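Local coordinates for lipoate-protein ligase, putative (Streptococcus pneumoniae, PDB 1VQZ) that is a putative ligase of the lipoate-protein ligase family, built on the lipoyl protein ligase A/B catalytic fold with a bacterial C-terminal domain, at residues S112-L124 with F209-Y221. Sequence-based numbering, arbitrary orientation.
Sequences SFSTPVINTLAQL and FRDLLLEYMKKEY. With EDO (1,2-ethanediol), chain E.
Phe113 sets its CZ 4.0 Å from Leu213 CD1 and turns its ring edge to the selenium of selenomethionine Met217. It belongs to a knobs-into-holes pair of helices, 112-123 and 209-220, that cross at 122° and pack on the large mixed sheet holding strands 42-47 and 93-101 in the lipoyl protein ligase A/B catalytic domain; Phe113 stacks on Tyr96 there, and Leu213 and Met217 reach strand 42-47. At the kink, Pro116 lies tight against the Tyr216 ring, CB 3.3 Å from CD1, while its CG reaches the Met217 selenium at 3.8 Å. Pro116 O lies over the centre of one face of the Tyr216 ring, a knob among Thr115, Pro116, Asn119 and Thr120. Val117 CG2 touches Leu213 CD2, and Leu213 is a knob among Phe113, Pro116, Val117 and Thr120. Asn119 ND2 donates to Tyr216 OH at 2.6 Å, nearly straight (167°), the oxygen lying in the Asn119 amide plane, which helps hold the phenol end. Thr120 is the reciprocal knob among Phe209, Leu212, Leu213 and Tyr216; its OG1, beside its own backbone N (chi1 -58°), bonds back to Pro116 O at 2.7 Å, across the carbonyl plane from Thr120 N. Beyond it, Leu121 CD2 closes on the Phe209 ring, and Leu124 CD1 meets that ring's edge, 4.0 Å from Phe209 CD1.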
ATOM      1  N   SER A 112      -7.864  -6.465 -14.683  1.00 39.17           N
ATOM      2  CA  SER A 112      -8.761  -7.577 -14.926  1.00 39.02           C
ATOM      3  C   SER A 112      -9.872  -7.688 -13.869  1.00 37.64           C
ATOM      4  O   SER A 112     -10.968  -8.125 -14.185  1.00 37.26           O
ATOM      5  CB  SER A 112      -7.986  -8.896 -15.115  1.00 40.70           C
ATOM      6  OG  SER A 112      -7.194  -9.256 -14.024  1.00 36.35           O
ATOM      7  N   PHE A 113      -9.583  -7.281 -12.633  1.00 36.72           N
ATOM      8  CA  PHE A 113     -10.574  -7.242 -11.523  1.00 35.03           C
ATOM      9  C   PHE A 113     -11.614  -6.148 -11.735  1.00 34.55           C
ATOM     10  O   PHE A 113     -12.780  -6.265 -11.330  1.00 34.65           O
ATOM     11  CB  PHE A 113      -9.807  -7.013 -10.218  1.00 33.61           C
ATOM     12  CG  PHE A 113     -10.664  -6.812  -8.979  1.00 35.17           C
ATOM     13  CD1 PHE A 113     -11.515  -7.798  -8.524  1.00 34.74           C
ATOM     14  CD2 PHE A 113     -10.571  -5.613  -8.241  1.00 34.03           C
ATOM     15  CE1 PHE A 113     -12.268  -7.615  -7.331  1.00 33.32           C
ATOM     16  CE2 PHE A 113     -11.311  -5.408  -7.070  1.00 38.20           C
ATOM     17  CZ  PHE A 113     -12.163  -6.405  -6.597  1.00 34.01           C
ATOM     18  N   SER A 114     -11.183  -5.098 -12.415  1.00 34.69           N
ATOM     19  CA  SER A 114     -11.973  -3.887 -12.552  1.00 36.45           C
ATOM     20  C   SER A 114     -13.280  -4.153 -13.320  1.00 35.98           C
ATOM     21  O   SER A 114     -14.291  -3.536 -13.048  1.00 33.34           O
ATOM     22  CB  SER A 114     -11.125  -2.835 -13.271  1.00 38.06           C
ATOM     23  OG  SER A 114     -11.129  -3.070 -14.682  1.00 41.10           O
ATOM     24  N   THR A 115     -13.246  -5.074 -14.287  1.00 37.60           N
ATOM     25  CA  THR A 115     -14.442  -5.429 -15.030  1.00 37.32           C
ATOM     26  C   THR A 115     -15.492  -6.095 -14.138  1.00 36.85           C
ATOM     27  O   THR A 115     -16.660  -5.656 -14.143  1.00 38.29           O
ATOM     28  CB  THR A 115     -14.132  -6.254 -16.319  1.00 36.00           C
ATOM     29  OG1 THR A 115     -13.712  -5.343 -17.341  1.00 36.10           O
ATOM     30  CG2 THR A 115     -15.362  -6.974 -16.823  1.00 39.73           C
ATOM     31  N   PRO A 116     -15.102  -7.163 -13.414  1.00 35.75           N
ATOM     32  CA  PRO A 116     -15.947  -7.725 -12.357  1.00 34.29           C
ATOM     33  C   PRO A 116     -16.527  -6.684 -11.384  1.00 33.32           C
ATOM     34  O   PRO A 116     -17.729  -6.747 -11.089  1.00 31.15           O
ATOM     35  CB  PRO A 116     -15.020  -8.708 -11.647  1.00 35.65           C
ATOM     36  CG  PRO A 116     -14.082  -9.147 -12.691  1.00 37.23           C
ATOM     37  CD  PRO A 116     -13.856  -7.949 -13.573  1.00 36.37           C
ATOM     38  N   VAL A 117     -15.727  -5.712 -10.939  1.00 33.10           N
ATOM     39  CA  VAL A 117     -16.286  -4.653 -10.078  1.00 32.92           C
ATOM     40  C   VAL A 117     -17.345  -3.847 -10.827  1.00 33.20           C
ATOM     41  O   VAL A 117     -18.442  -3.706 -10.317  1.00 31.02           O
ATOM     42  CB  VAL A 117     -15.223  -3.752  -9.480  1.00 33.47           C
ATOM     43  CG1 VAL A 117     -15.852  -2.700  -8.561  1.00 31.59           C
ATOM     44  CG2 VAL A 117     -14.224  -4.601  -8.672  1.00 37.08           C
ATOM     45  N   ILE A 118     -17.025  -3.396 -12.052  1.00 34.14           N
ATOM     46  CA  ILE A 118     -17.905  -2.525 -12.865  1.00 32.11           C
ATOM     47  C   ILE A 118     -19.227  -3.211 -13.120  1.00 33.86           C
ATOM     48  O   ILE A 118     -20.299  -2.580 -13.072  1.00 35.60           O
ATOM     49  CB  ILE A 118     -17.268  -2.166 -14.260  1.00 32.24           C
ATOM     50  CG1 ILE A 118     -16.010  -1.292 -14.143  1.00 37.27           C
ATOM     51  CG2 ILE A 118     -18.271  -1.469 -15.193  1.00 35.50           C
ATOM     52  CD1 ILE A 118     -16.029  -0.269 -13.055  1.00 48.66           C
ATOM     53  N   ASN A 119     -19.138  -4.495 -13.427  1.00 34.34           N
ATOM     54  CA  ASN A 119     -20.286  -5.295 -13.791  1.00 35.47           C
ATOM     55  C   ASN A 119     -21.172  -5.644 -12.591  1.00 37.66           C
ATOM     56  O   ASN A 119     -22.402  -5.540 -12.695  1.00 38.30           O
ATOM     57  CB  ASN A 119     -19.835  -6.562 -14.516  1.00 35.09           C
ATOM     58  CG  ASN A 119     -19.387  -6.297 -15.971  1.00 36.86           C
ATOM     59  OD1 ASN A 119     -19.610  -5.221 -16.530  1.00 36.99           O
ATOM     60  ND2 ASN A 119     -18.765  -7.294 -16.581  1.00 39.75           N
ATOM     61  N   THR A 120     -20.553  -6.062 -11.486  1.00 35.81           N
ATOM     62  CA  THR A 120     -21.242  -6.210 -10.175  1.00 36.07           C
ATOM     63  C   THR A 120     -22.043  -4.927  -9.877  1.00 35.60           C
ATOM     64  O   THR A 120     -23.247  -4.984  -9.645  1.00 36.16           O
ATOM     65  CB  THR A 120     -20.241  -6.523  -9.017  1.00 39.62           C
ATOM     66  OG1 THR A 120     -19.501  -7.720  -9.305  1.00 38.95           O
ATOM     67  CG2 THR A 120     -20.948  -6.701  -7.637  1.00 35.59           C
ATOM     68  N   LEU A 121     -21.393  -3.767  -9.973  1.00 34.17           N
ATOM     69  CA  LEU A 121     -22.070  -2.477  -9.747  1.00 33.28           C
ATOM     70  C   LEU A 121     -23.166  -2.189 -10.784  1.00 34.19           C
ATOM     71  O   LEU A 121     -24.243  -1.684 -10.421  1.00 32.65           O
ATOM     72  CB  LEU A 121     -21.057  -1.320  -9.696  1.00 32.94           C
ATOM     73  CG  LEU A 121     -20.198  -1.310  -8.415  1.00 30.35           C
ATOM     74  CD1 LEU A 121     -19.071  -0.334  -8.529  1.00 32.99           C
ATOM     75  CD2 LEU A 121     -21.017  -0.998  -7.174  1.00 32.41           C
ATOM     76  N   ALA A 122     -22.930  -2.538 -12.056  1.00 32.64           N
ATOM     77  CA  ALA A 122     -23.965  -2.330 -13.062  1.00 33.82           C
ATOM     78  C   ALA A 122     -25.194  -3.188 -12.796  1.00 34.13           C
ATOM     79  O   ALA A 122     -26.305  -2.748 -13.072  1.00 36.46           O
ATOM     80  CB  ALA A 122     -23.433  -2.570 -14.495  1.00 33.29           C
ATOM     81  N   GLN A 123     -25.011  -4.411 -12.314  1.00 34.77           N
ATOM     82  CA  GLN A 123     -26.150  -5.232 -11.852  1.00 35.67           C
ATOM     83  C   GLN A 123     -26.963  -4.486 -10.775  1.00 33.10           C
ATOM     84  O   GLN A 123     -28.177  -4.646 -10.677  1.00 31.17           O
ATOM     85  CB  GLN A 123     -25.650  -6.548 -11.220  1.00 35.85           C
ATOM     86  CG  GLN A 123     -26.756  -7.591 -10.876  1.00 43.48           C
ATOM     87  CD  GLN A 123     -26.796  -8.075  -9.393  1.00 53.19           C
ATOM     88  OE1 GLN A 123     -26.817  -7.259  -8.474  1.00 66.43           O
ATOM     89  NE2 GLN A 123     -26.862  -9.407  -9.179  1.00 44.03           N
ATOM     90  N   LEU A 124     -26.261  -3.725  -9.939  1.00 32.95           N
ATOM     91  CA  LEU A 124     -26.866  -3.028  -8.824  1.00 31.02           C
ATOM     92  C   LEU A 124     -27.433  -1.651  -9.191  1.00 30.47           C
ATOM     93  O   LEU A 124     -27.932  -0.946  -8.330  1.00 32.33           O
ATOM     94  CB  LEU A 124     -25.842  -2.956  -7.686  1.00 34.06           C
ATOM     95  CG  LEU A 124     -25.394  -4.326  -7.127  1.00 32.68           C
ATOM     96  CD1 LEU A 124     -24.263  -4.204  -6.090  1.00 35.95           C
ATOM     97  CD2 LEU A 124     -26.574  -5.114  -6.528  1.00 35.98           C
ATOM     98  N   PHE A 209     -22.164  -7.186  -0.660  1.00 30.09           N
ATOM     99  CA  PHE A 209     -21.374  -6.694  -1.776  1.00 30.57           C
ATOM    100  C   PHE A 209     -20.125  -7.594  -2.029  1.00 27.61           C
ATOM    101  O   PHE A 209     -19.836  -7.987  -3.167  1.00 27.94           O
ATOM    102  CB  PHE A 209     -20.959  -5.237  -1.523  1.00 30.37           C
ATOM    103  CG  PHE A 209     -20.215  -4.623  -2.690  1.00 27.11           C
ATOM    104  CD1 PHE A 209     -20.868  -4.405  -3.892  1.00 30.80           C
ATOM    105  CD2 PHE A 209     -18.871  -4.344  -2.611  1.00 33.75           C
ATOM    106  CE1 PHE A 209     -20.189  -3.865  -5.012  1.00 33.93           C
ATOM    107  CE2 PHE A 209     -18.189  -3.798  -3.707  1.00 33.30           C
ATOM    108  CZ  PHE A 209     -18.859  -3.563  -4.916  1.00 32.94           C
ATOM    109  N   ARG A 210     -19.405  -7.890  -0.956  1.00 29.81           N
ATOM    110  CA  ARG A 210     -18.246  -8.803  -0.987  1.00 29.90           C
ATOM    111  C   ARG A 210     -18.591 -10.156  -1.644  1.00 30.99           C
ATOM    112  O   ARG A 210     -17.874 -10.651  -2.524  1.00 31.69           O
ATOM    113  CB  ARG A 210     -17.777  -9.020   0.443  1.00 33.00           C
ATOM    114  CG  ARG A 210     -16.647 -10.046   0.631  1.00 25.01           C
ATOM    115  CD  ARG A 210     -16.517 -10.474   2.079  1.00 25.74           C
ATOM    116  NE  ARG A 210     -17.701 -11.245   2.462  1.00 31.26           N
ATOM    117  CZ  ARG A 210     -18.106 -11.495   3.710  1.00 34.26           C
ATOM    118  NH1 ARG A 210     -17.417 -11.085   4.730  1.00 32.38           N
ATOM    119  NH2 ARG A 210     -19.206 -12.195   3.933  1.00 40.40           N
ATOM    120  N   ASP A 211     -19.691 -10.745  -1.204  1.00 30.61           N
ATOM    121  CA  ASP A 211     -20.116 -12.021  -1.719  1.00 32.35           C
ATOM    122  C   ASP A 211     -20.573 -11.951  -3.180  1.00 33.19           C
ATOM    123  O   ASP A 211     -20.323 -12.895  -3.924  1.00 32.49           O
ATOM    124  CB  ASP A 211     -21.171 -12.612  -0.799  1.00 33.62           C
ATOM    125  CG  ASP A 211     -20.583 -13.008   0.569  1.00 32.18           C
ATOM    126  OD1 ASP A 211     -19.350 -12.939   0.730  1.00 35.05           O
ATOM    127  OD2 ASP A 211     -21.328 -13.434   1.475  1.00 39.18           O
ATOM    128  N   LEU A 212     -21.216 -10.847  -3.596  1.00 30.23           N
ATOM    129  CA  LEU A 212     -21.556 -10.655  -5.024  1.00 27.82           C
ATOM    130  C   LEU A 212     -20.305 -10.549  -5.869  1.00 27.71           C
ATOM    131  O   LEU A 212     -20.230 -11.107  -6.946  1.00 27.36           O
ATOM    132  CB  LEU A 212     -22.391  -9.396  -5.246  1.00 29.34           C
ATOM    133  CG  LEU A 212     -23.874  -9.460  -4.945  1.00 24.53           C
ATOM    134  CD1 LEU A 212     -24.494  -8.010  -4.824  1.00 30.44           C
ATOM    135  CD2 LEU A 212     -24.662 -10.280  -5.935  1.00 29.35           C
ATOM    136  N   LEU A 213     -19.297  -9.840  -5.376  1.00 27.91           N
ATOM    137  CA  LEU A 213     -18.014  -9.781  -6.097  1.00 28.68           C
ATOM    138  C   LEU A 213     -17.358 -11.154  -6.251  1.00 27.13           C
ATOM    139  O   LEU A 213     -16.892 -11.503  -7.339  1.00 27.80           O
ATOM    140  CB  LEU A 213     -17.027  -8.854  -5.401  1.00 25.23           C
ATOM    141  CG  LEU A 213     -17.019  -7.390  -5.709  1.00 35.29           C
ATOM    142  CD1 LEU A 213     -15.817  -6.796  -4.975  1.00 38.27           C
ATOM    143  CD2 LEU A 213     -16.928  -7.149  -7.237  1.00 36.03           C
ATOM    144  N   LEU A 214     -17.304 -11.912  -5.162  1.00 29.37           N
ATOM    145  CA  LEU A 214     -16.706 -13.243  -5.192  1.00 30.15           C
ATOM    146  C   LEU A 214     -17.527 -14.097  -6.139  1.00 26.53           C
ATOM    147  O   LEU A 214     -16.956 -14.802  -6.991  1.00 31.14           O
ATOM    148  CB  LEU A 214     -16.643 -13.875  -3.791  1.00 33.25           C
ATOM    149  CG  LEU A 214     -15.985 -15.268  -3.751  1.00 35.97           C
ATOM    150  CD1 LEU A 214     -14.508 -15.185  -4.175  1.00 40.97           C
ATOM    151  CD2 LEU A 214     -16.072 -15.938  -2.383  1.00 34.62           C
ATOM    152  N   GLU A 215     -18.852 -14.033  -6.028  1.00 26.60           N
ATOM    153  CA  GLU A 215     -19.726 -14.810  -6.951  1.00 28.69           C
ATOM    154  C   GLU A 215     -19.433 -14.427  -8.417  1.00 29.09           C
ATOM    155  O   GLU A 215     -19.320 -15.293  -9.309  1.00 27.77           O
ATOM    156  CB  GLU A 215     -21.231 -14.640  -6.615  1.00 30.05           C
ATOM    157  CG  GLU A 215     -21.776 -15.627  -5.534  1.00 35.92           C
ATOM    158  CD  GLU A 215     -21.569 -17.156  -5.879  1.00 57.72           C
ATOM    159  OE1 GLU A 215     -22.058 -17.608  -6.960  1.00 45.87           O
ATOM    160  OE2 GLU A 215     -20.925 -17.893  -5.068  1.00 63.31           O
ATOM    161  N   TYR A 216     -19.263 -13.134  -8.680  1.00 25.92           N
ATOM    162  CA  TYR A 216     -18.842 -12.749 -10.016  1.00 26.98           C
ATOM    163  C   TYR A 216     -17.509 -13.365 -10.436  1.00 24.75           C
ATOM    164  O   TYR A 216     -17.372 -13.844 -11.583  1.00 26.40           O
ATOM    165  CB  TYR A 216     -18.758 -11.231 -10.164  1.00 28.14           C
ATOM    166  CG  TYR A 216     -18.660 -10.806 -11.612  1.00 34.18           C
ATOM    167  CD1 TYR A 216     -17.440 -10.866 -12.299  1.00 41.23           C
ATOM    168  CD2 TYR A 216     -19.785 -10.391 -12.314  1.00 38.15           C
ATOM    169  CE1 TYR A 216     -17.342 -10.496 -13.648  1.00 41.63           C
ATOM    170  CE2 TYR A 216     -19.691 -10.010 -13.674  1.00 40.80           C
ATOM    171  CZ  TYR A 216     -18.465 -10.071 -14.323  1.00 27.22           C
ATOM    172  OH  TYR A 216     -18.371  -9.676 -15.633  1.00 40.30           O
HETATM  173  N   MSE A 217     -16.531 -13.352  -9.527  1.00 28.01           N
HETATM  174  CA  MSE A 217     -15.185 -13.846  -9.852  1.00 30.31           C
HETATM  175  C   MSE A 217     -15.243 -15.316 -10.235  1.00 27.71           C
HETATM  176  O   MSE A 217     -14.609 -15.742 -11.223  1.00 24.75           O
HETATM  177  CB  MSE A 217     -14.214 -13.588  -8.698  1.00 31.60           C
HETATM  178  CG  MSE A 217     -13.769 -12.108  -8.644  1.00 31.71           C
HETATM  179 SE   MSE A 217     -12.576 -11.544 -10.187  1.00 46.06          SE
HETATM  180  CE  MSE A 217     -10.971 -12.497  -9.659  1.00 42.63           C
ATOM    181  N   LYS A 218     -16.062 -16.059  -9.484  1.00 26.18           N
ATOM    182  CA  LYS A 218     -16.264 -17.486  -9.674  1.00 28.99           C
ATOM    183  C   LYS A 218     -16.885 -17.792 -11.043  1.00 29.90           C
ATOM    184  O   LYS A 218     -16.580 -18.820 -11.681  1.00 31.52           O
ATOM    185  CB  LYS A 218     -17.106 -18.080  -8.512  1.00 30.19           C
ATOM    186  CG  LYS A 218     -16.255 -18.298  -7.264  1.00 30.87           C
ATOM    187  CD  LYS A 218     -16.997 -18.345  -5.950  1.00 34.82           C
ATOM    188  CE  LYS A 218     -17.361 -19.736  -5.528  1.00 37.56           C
ATOM    189  NZ  LYS A 218     -17.957 -19.753  -4.170  1.00 38.70           N
ATOM    190  N   LYS A 219     -17.703 -16.861 -11.511  1.00 30.44           N
ATOM    191  CA  LYS A 219     -18.421 -17.015 -12.752  1.00 30.84           C
ATOM    192  C   LYS A 219     -17.446 -16.727 -13.888  1.00 30.20           C
ATOM    193  O   LYS A 219     -17.384 -17.456 -14.864  1.00 29.36           O
ATOM    194  CB  LYS A 219     -19.618 -16.051 -12.773  1.00 32.11           C
ATOM    195  CG  LYS A 219     -20.857 -16.645 -13.399  1.00 37.73           C
ATOM    196  N   GLU A 220     -16.652 -15.675 -13.703  1.00 31.28           N
ATOM    197  CA  GLU A 220     -15.569 -15.291 -14.623  1.00 31.21           C
ATOM    198  C   GLU A 220     -14.490 -16.398 -14.720  1.00 28.45           C
ATOM    199  O   GLU A 220     -14.035 -16.743 -15.822  1.00 27.12           O
ATOM    200  CB  GLU A 220     -14.998 -13.946 -14.156  1.00 32.67           C
ATOM    201  CG  GLU A 220     -14.117 -13.186 -15.143  1.00 40.89           C
ATOM    202  CD  GLU A 220     -14.915 -12.401 -16.182  1.00 40.19           C
ATOM    203  OE1 GLU A 220     -15.648 -13.036 -16.961  1.00 34.71           O
ATOM    204  OE2 GLU A 220     -14.789 -11.153 -16.221  1.00 47.40           O
ATOM    205  N   TYR A 221     -14.153 -17.006 -13.589  1.00 26.18           N
ATOM    206  CA  TYR A 221     -13.109 -18.023 -13.514  1.00 25.74           C
ATOM    207  C   TYR A 221     -13.604 -19.333 -12.897  1.00 25.84           C
ATOM    208  O   TYR A 221     -13.315 -19.632 -11.719  1.00 25.79           O
ATOM    209  CB  TYR A 221     -11.909 -17.476 -12.726  1.00 26.91           C
ATOM    210  CG  TYR A 221     -11.346 -16.159 -13.271  1.00 26.42           C
ATOM    211  CD1 TYR A 221     -10.459 -16.143 -14.345  1.00 24.72           C
ATOM    212  CD2 TYR A 221     -11.706 -14.939 -12.699  1.00 27.52           C
ATOM    213  CE1 TYR A 221      -9.944 -14.935 -14.839  1.00 30.25           C
ATOM    214  CE2 TYR A 221     -11.216 -13.730 -13.196  1.00 22.49           C
ATOM    215  CZ  TYR A 221     -10.334 -13.737 -14.268  1.00 25.68           C
ATOM    216  OH  TYR A 221      -9.840 -12.529 -14.743  1.00 26.93           O
TER
HETATM  217  C1  EDO E 403     -19.604 -16.218  -1.857  1.00 59.78           C
HETATM  218  O1  EDO E 403     -20.790 -15.910  -2.574  1.00 61.29           O
HETATM  219  C2  EDO E 403     -19.918 -17.148  -0.696  1.00 60.40           C
HETATM  220  O2  EDO E 403     -18.685 -17.682  -0.161  1.00 62.03           O